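Local coordinates for protein TonB-dependent siderophore receptor (Pseudomonas aeruginosa 39016, PDB 5NEC) that probably takes up iron-siderophore complexes across the outer membrane in a TonB-dependent manner, and belongs to the receptors studied as entry routes for siderophore-drug conjugates, at residues G243-K248 with K259-D264; V673-Y678 with K706-A711. All coordinates share one frame; numbering follows the deposited sequence.

Interaction 1 of 2, residues G243-K248 with K259-D264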
loop_
_atom_site.group_PDB
_atom_site.type_symbol
_atom_site.label_atom_id
_atom_site.label_comp_id
_atom_site.label_asym_id
_atom_site.label_seq_id
_atom_site.Cartn_x
_atom_site.Cartn_y
_atom_site.Cartn_z
ATOM N N GLY A 243 13.341 -3.321 14.481
ATOM C CA GLY A 243 13.454 -1.861 14.523
ATOM C C GLY A 243 14.403 -1.403 15.627
ATOM O O GLY A 243 15.132 -2.204 16.211
ATOM N N ILE A 244 14.357 -0.100 15.884
ATOM C CA ILE A 244 15.299 0.617 16.721
ATOM C C ILE A 244 14.468 1.361 17.743
ATOM O O ILE A 244 13.496 2.039 17.376
ATOM C CB ILE A 244 16.102 1.626 15.881
ATOM C CG1 ILE A 244 16.824 0.920 14.723
ATOM C CG2 ILE A 244 17.106 2.414 16.731
ATOM C CD1 ILE A 244 17.813 -0.149 15.155
ATOM N N PRO A 245 14.821 1.232 19.037
ATOM C CA PRO A 245 14.031 1.919 20.058
ATOM C C PRO A 245 14.152 3.455 20.013
ATOM O O PRO A 245 15.190 4.002 19.608
ATOM C CB PRO A 245 14.617 1.391 21.377
ATOM C CG PRO A 245 15.996 0.956 21.037
ATOM C CD PRO A 245 15.970 0.512 19.611
ATOM N N TYR A 246 13.073 4.124 20.417
ATOM C CA TYR A 246 13.113 5.546 20.731
ATOM C C TYR A 246 14.006 5.755 21.955
ATOM O O TYR A 246 13.978 4.965 22.910
ATOM C CB TYR A 246 11.714 6.107 21.052
ATOM C CG TYR A 246 10.763 6.118 19.890
ATOM C CD1 TYR A 246 11.106 6.742 18.689
ATOM C CD2 TYR A 246 9.500 5.517 19.982
ATOM C CE1 TYR A 246 10.224 6.747 17.611
ATOM C CE2 TYR A 246 8.615 5.535 18.907
ATOM C CZ TYR A 246 8.978 6.146 17.727
ATOM O OH TYR A 246 8.114 6.170 16.653
ATOM N N ALA A 247 14.804 6.822 21.916
ATOM C CA ALA A 247 15.481 7.319 23.126
ATOM C C ALA A 247 14.395 7.641 24.144
ATOM O O ALA A 247 13.259 7.941 23.750
ATOM C CB ALA A 247 16.333 8.549 22.821
ATOM N N LYS A 248 14.705 7.491 25.429
ATOM C CA LYS A 248 13.718 7.743 26.471
ATOM C C LYS A 248 14.265 8.772 27.474
ATOM O O LYS A 248 14.942 8.427 28.453
ATOM C CB LYS A 248 13.291 6.434 27.150
ATOM C CG LYS A 248 12.070 6.573 28.071
ATOM C CD LYS A 248 12.073 5.500 29.145
ATOM C CE LYS A 248 11.253 5.860 30.374
ATOM N NZ LYS A 248 9.870 6.204 29.989
ATOM N N LYS A 259 13.284 10.722 19.554
ATOM C CA LYS A 259 13.535 10.083 18.278
ATOM C C LYS A 259 14.407 8.802 18.469
ATOM O O LYS A 259 14.891 8.551 19.566
ATOM C CB LYS A 259 14.194 11.091 17.338
ATOM C CG LYS A 259 15.567 11.567 17.785
ATOM C CD LYS A 259 16.223 12.376 16.678
ATOM C CE LYS A 259 17.710 12.573 16.904
ATOM N NZ LYS A 259 18.409 12.491 15.579
ATOM N N PRO A 260 14.585 7.987 17.406
ATOM C CA PRO A 260 15.310 6.734 17.617
ATOM C C PRO A 260 16.706 6.933 18.159
ATOM O O PRO A 260 17.355 7.885 17.800
ATOM C CB PRO A 260 15.365 6.111 16.215
ATOM C CG PRO A 260 14.154 6.635 15.548
ATOM C CD PRO A 260 14.014 8.045 16.051
ATOM N N VAL A 261 17.147 6.038 19.027
ATOM C CA VAL A 261 18.546 6.051 19.495
ATOM C C VAL A 261 19.522 5.958 18.316
ATOM O O VAL A 261 19.177 5.434 17.274
ATOM C CB VAL A 261 18.852 4.961 20.537
ATOM C CG1 VAL A 261 17.998 5.162 21.781
ATOM C CG2 VAL A 261 18.651 3.562 19.964
ATOM N N ASN A 262 20.719 6.503 18.491
ATOM C CA ASN A 262 21.781 6.411 17.508
ATOM C C ASN A 262 22.740 5.284 17.903
ATOM O O ASN A 262 23.521 5.418 18.825
ATOM C CB ASN A 262 22.497 7.745 17.366
ATOM C CG ASN A 262 23.465 7.770 16.195
ATOM O OD1 ASN A 262 23.151 7.308 15.094
ATOM N ND2 ASN A 262 24.660 8.311 16.428
ATOM N N VAL A 263 22.637 4.166 17.199
ATOM C CA VAL A 263 23.456 2.981 17.409
ATOM C C VAL A 263 23.997 2.540 16.053
ATOM O O VAL A 263 23.689 3.143 15.029
ATOM C CB VAL A 263 22.639 1.839 18.065
ATOM C CG1 VAL A 263 22.201 2.224 19.483
ATOM C CG2 VAL A 263 21.429 1.433 17.225
ATOM N N ASP A 264 24.818 1.501 16.019
ATOM C CA ASP A 264 25.357 1.038 14.744
ATOM C C ASP A 264 24.216 0.684 13.780
ATOM O O ASP A 264 23.141 0.231 14.194
ATOM C CB ASP A 264 26.290 -0.151 14.950
ATOM C CG ASP A 264 27.639 0.256 15.556
ATOM O OD1 ASP A 264 27.891 1.473 15.795
ATOM O OD2 ASP A 264 28.466 -0.651 15.787
#

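Interaction 2 of 2, residues V673-Y678 with K706-A711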
loop_
_atom_site.group_PDB
_atom_site.type_symbol
_atom_site.label_atom_id
_atom_site.label_comp_id
_atom_site.label_asym_id
_atom_site.label_seq_id
_atom_site.Cartn_x
_atom_site.Cartn_y
_atom_site.Cartn_z
ATOM N N VAL A 673 6.848 11.218 20.273
ATOM C CA VAL A 673 7.879 10.461 19.543
ATOM C C VAL A 673 7.768 10.736 18.048
ATOM O O VAL A 673 6.686 11.053 17.539
ATOM C CB VAL A 673 7.813 8.936 19.810
ATOM C CG1 VAL A 673 8.062 8.644 21.280
ATOM C CG2 VAL A 673 6.481 8.327 19.363
ATOM N N TYR A 674 8.896 10.635 17.355
ATOM C CA TYR A 674 8.959 11.015 15.949
ATOM C C TYR A 674 10.181 10.415 15.287
ATOM O O TYR A 674 11.094 9.961 15.976
ATOM C CB TYR A 674 8.971 12.555 15.796
ATOM C CG TYR A 674 10.315 13.220 16.010
ATOM C CD1 TYR A 674 10.747 13.555 17.286
ATOM C CD2 TYR A 674 11.144 13.532 14.931
ATOM C CE1 TYR A 674 11.974 14.189 17.498
ATOM C CE2 TYR A 674 12.364 14.147 15.111
ATOM C CZ TYR A 674 12.775 14.483 16.394
ATOM O OH TYR A 674 13.997 15.087 16.558
ATOM N N VAL A 675 10.166 10.399 13.954
ATOM C CA VAL A 675 11.340 10.074 13.153
ATOM C C VAL A 675 11.699 11.285 12.318
ATOM O O VAL A 675 10.805 11.949 11.789
ATOM C CB VAL A 675 11.169 8.829 12.250
ATOM C CG1 VAL A 675 10.942 7.596 13.110
ATOM C CG2 VAL A 675 10.091 9.009 11.187
ATOM N N PRO A 676 13.000 11.584 12.217
ATOM C CA PRO A 676 13.397 12.806 11.539
ATOM C C PRO A 676 13.170 12.763 10.017
ATOM O O PRO A 676 13.016 11.697 9.436
ATOM C CB PRO A 676 14.893 12.902 11.852
ATOM C CG PRO A 676 15.330 11.487 11.957
ATOM C CD PRO A 676 14.168 10.751 12.587
ATOM N N ASP A 677 13.161 13.946 9.410
ATOM C CA ASP A 677 13.101 14.109 7.970
ATOM C C ASP A 677 14.358 13.568 7.294
ATOM O O ASP A 677 15.389 13.398 7.960
ATOM C CB ASP A 677 12.859 15.588 7.589
ATOM C CG ASP A 677 14.060 16.510 7.865
ATOM O OD1 ASP A 677 14.847 16.251 8.783
ATOM O OD2 ASP A 677 14.198 17.531 7.156
ATOM N N TYR A 678 14.269 13.290 5.987
ATOM C CA TYR A 678 15.409 12.779 5.218
ATOM C C TYR A 678 15.232 13.012 3.721
ATOM O O TYR A 678 14.106 13.174 3.222
ATOM C CB TYR A 678 15.609 11.279 5.458
ATOM C CG TYR A 678 14.454 10.446 4.930
ATOM C CD1 TYR A 678 13.308 10.255 5.694
ATOM C CD2 TYR A 678 14.486 9.889 3.641
ATOM C CE1 TYR A 678 12.242 9.512 5.213
ATOM C CE2 TYR A 678 13.426 9.157 3.155
ATOM C CZ TYR A 678 12.306 8.975 3.944
ATOM O OH TYR A 678 11.252 8.238 3.472
ATOM N N LYS A 706 20.840 6.699 6.509
ATOM C CA LYS A 706 20.102 5.965 7.520
ATOM C C LYS A 706 18.851 6.778 7.854
ATOM O O LYS A 706 18.933 7.967 8.155
ATOM C CB LYS A 706 20.939 5.693 8.761
ATOM C CG LYS A 706 20.322 4.624 9.663
ATOM C CD LYS A 706 21.177 4.251 10.869
ATOM C CE LYS A 706 21.159 5.345 11.918
ATOM N NZ LYS A 706 22.280 5.149 12.861
ATOM N N TYR A 707 17.689 6.144 7.740
ATOM C CA TYR A 707 16.431 6.816 8.004
ATOM C C TYR A 707 15.354 5.816 8.385
ATOM O O TYR A 707 15.526 4.603 8.249
ATOM C CB TYR A 707 15.991 7.690 6.808
ATOM C CG TYR A 707 15.516 6.921 5.583
ATOM C CD1 TYR A 707 14.158 6.605 5.412
ATOM C CD2 TYR A 707 16.417 6.512 4.598
ATOM C CE1 TYR A 707 13.721 5.901 4.300
ATOM C CE2 TYR A 707 15.987 5.820 3.476
ATOM C CZ TYR A 707 14.642 5.514 3.327
ATOM O OH TYR A 707 14.220 4.826 2.218
ATOM N N PHE A 708 14.241 6.354 8.861
ATOM C CA PHE A 708 13.199 5.566 9.456
ATOM C C PHE A 708 11.902 5.825 8.729
ATOM O O PHE A 708 11.354 6.927 8.762
ATOM C CB PHE A 708 13.093 5.904 10.938
ATOM C CG PHE A 708 14.366 5.663 11.688
ATOM C CD1 PHE A 708 14.638 4.418 12.234
ATOM C CD2 PHE A 708 15.314 6.678 11.821
ATOM C CE1 PHE A 708 15.832 4.189 12.905
ATOM C CE2 PHE A 708 16.504 6.459 12.490
ATOM C CZ PHE A 708 16.771 5.211 13.030
ATOM N N ASP A 709 11.438 4.773 8.067
ATOM C CA ASP A 709 10.273 4.821 7.178
ATOM C C ASP A 709 8.932 4.565 7.877
ATOM O O ASP A 709 7.906 4.778 7.263
ATOM C CB ASP A 709 10.456 3.829 6.014
ATOM C CG ASP A 709 10.649 2.383 6.472
ATOM O OD1 ASP A 709 11.125 2.129 7.590
ATOM O OD2 ASP A 709 10.336 1.481 5.699
ATOM N N LYS A 710 8.929 4.093 9.125
ATOM C CA LYS A 710 7.678 3.985 9.904
ATOM C C LYS A 710 7.947 4.385 11.342
ATOM O O LYS A 710 8.911 3.904 11.958
ATOM C CB LYS A 710 7.105 2.560 9.904
ATOM C CG LYS A 710 6.912 1.918 8.535
ATOM C CD LYS A 710 6.789 0.419 8.647
ATOM C CE LYS A 710 6.725 -0.206 7.267
ATOM N NZ LYS A 710 7.966 -0.005 6.478
ATOM N N ALA A 711 7.103 5.275 11.857
ATOM C CA ALA A 711 7.158 5.709 13.242
ATOM C C ALA A 711 5.949 5.124 13.943
ATOM O O ALA A 711 4.833 5.483 13.611
ATOM C CB ALA A 711 7.121 7.229 13.305
HETATM O O HOH W 1 14.198 9.338 9.554
#

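Interaction 1 of 2, residues G243-K248 with K259-D264
Val261 lays both methyls against segment 243-248, CG1 on Ala247 and CG2 on Ile244 and Pro245, where the long loop between barrel strands 225-238 and 276-291 folds back on itself through a single antiparallel beta bridge. In that bridge Tyr246 and Pro260 form the non-hydrogen-bonded pair, a position whose N-H the bridge does not use, so a proline fits there. The two bonds lie beside it: Val261 N donates to Pro245 O (2.9 Å), and Ala247 N donates to Lys259 O (2.9 Å).

With CG1 of Val261 anti to its carbonyl carbon (chi1 -62°), that methyl reaches Ala247, 3.6 Å from CA, while Ala247 CB settles 3.9 Å from the same CG1. The other branch, CG2, turns to Ile244 and the Pro245 ring. Ile244 CG2 meets Val261 CG2, methyl against methyl at 3.8 Å, and also bears on the Pro260 ring. Beyond these contacts, Ile244 and Pro260 both pack on Phe708 in the last extracellular loop, and backbone bonds tie Ile244 to Ala717 and Tyr246 to His715. Tyr246 offers a ring edge to the Lys259-Pro260 peptide, CD1 lying 3.9 Å from Pro260 N, and its OH is hydrogen-bonded to Tyr712 O.

Interaction 2 of 2, residues V673-Y678 with K706-A711
Tyr678 and Tyr707 lie face against face in an offset stack, their centroids 3.9 Å apart and their planes inclined by only 16°. The slip is uneven: Tyr707 CD1 sits over the centre of the Tyr678 ring, whereas Tyr678 CE2 lies over the Tyr707 ring toward its rim. Tyr707 CB adds a CH-pi contact over the same Tyr678 face, 4.1 Å from the centroid. One shared first torsion sets up the stack, CG between backbone N and carbonyl carbon (chi1 66° in Tyr678, 72° in Tyr707).

Farther along, Val675 points at segment 706-711 and spreads its two methyls. CG1 touches Phe708 CB (3.5 Å) and Ala711 CB (3.8 Å), while CG2 rests 3.4 Å from the Phe708 carbonyl O. The Phe708 ring itself is met obliquely, by Val675 CG1 and Pro676 CD. Between the tyrosine stack and this apolar patch a water bridges the backbones, donating to Pro676 O and accepting from Phe708 N.

Tyr707 OH bonds to Arg680, farther along the same barrel strand as Tyr678. The contact thus sets the start of strand 674-688, paired with strand 653-666, against strand 708-711 of the last extracellular loop, whose small sheet continues through strand 716-719 to 244-245.

Both contacts are largely buried, yet interaction 1 lies farther out, its centre about 26 Å from the centre of the chain against about 18 Å for interaction 2. The centres themselves are about 10 Å apart. Interaction 1 closes one loop on itself with direct backbone hydrogen bonds and mostly aliphatic contacts; interaction 2 joins a barrel strand to a different loop by aromatic stacking, methyl packing and a water. The three-stranded sheet unites them, since 244-245 and 708-711 are its outer strands on either side of 716-719. They also touch directly: Lys706 NZ probably hydrogen-bonds Asn262 OD1, and Pro260 CD packs against Tyr674 O.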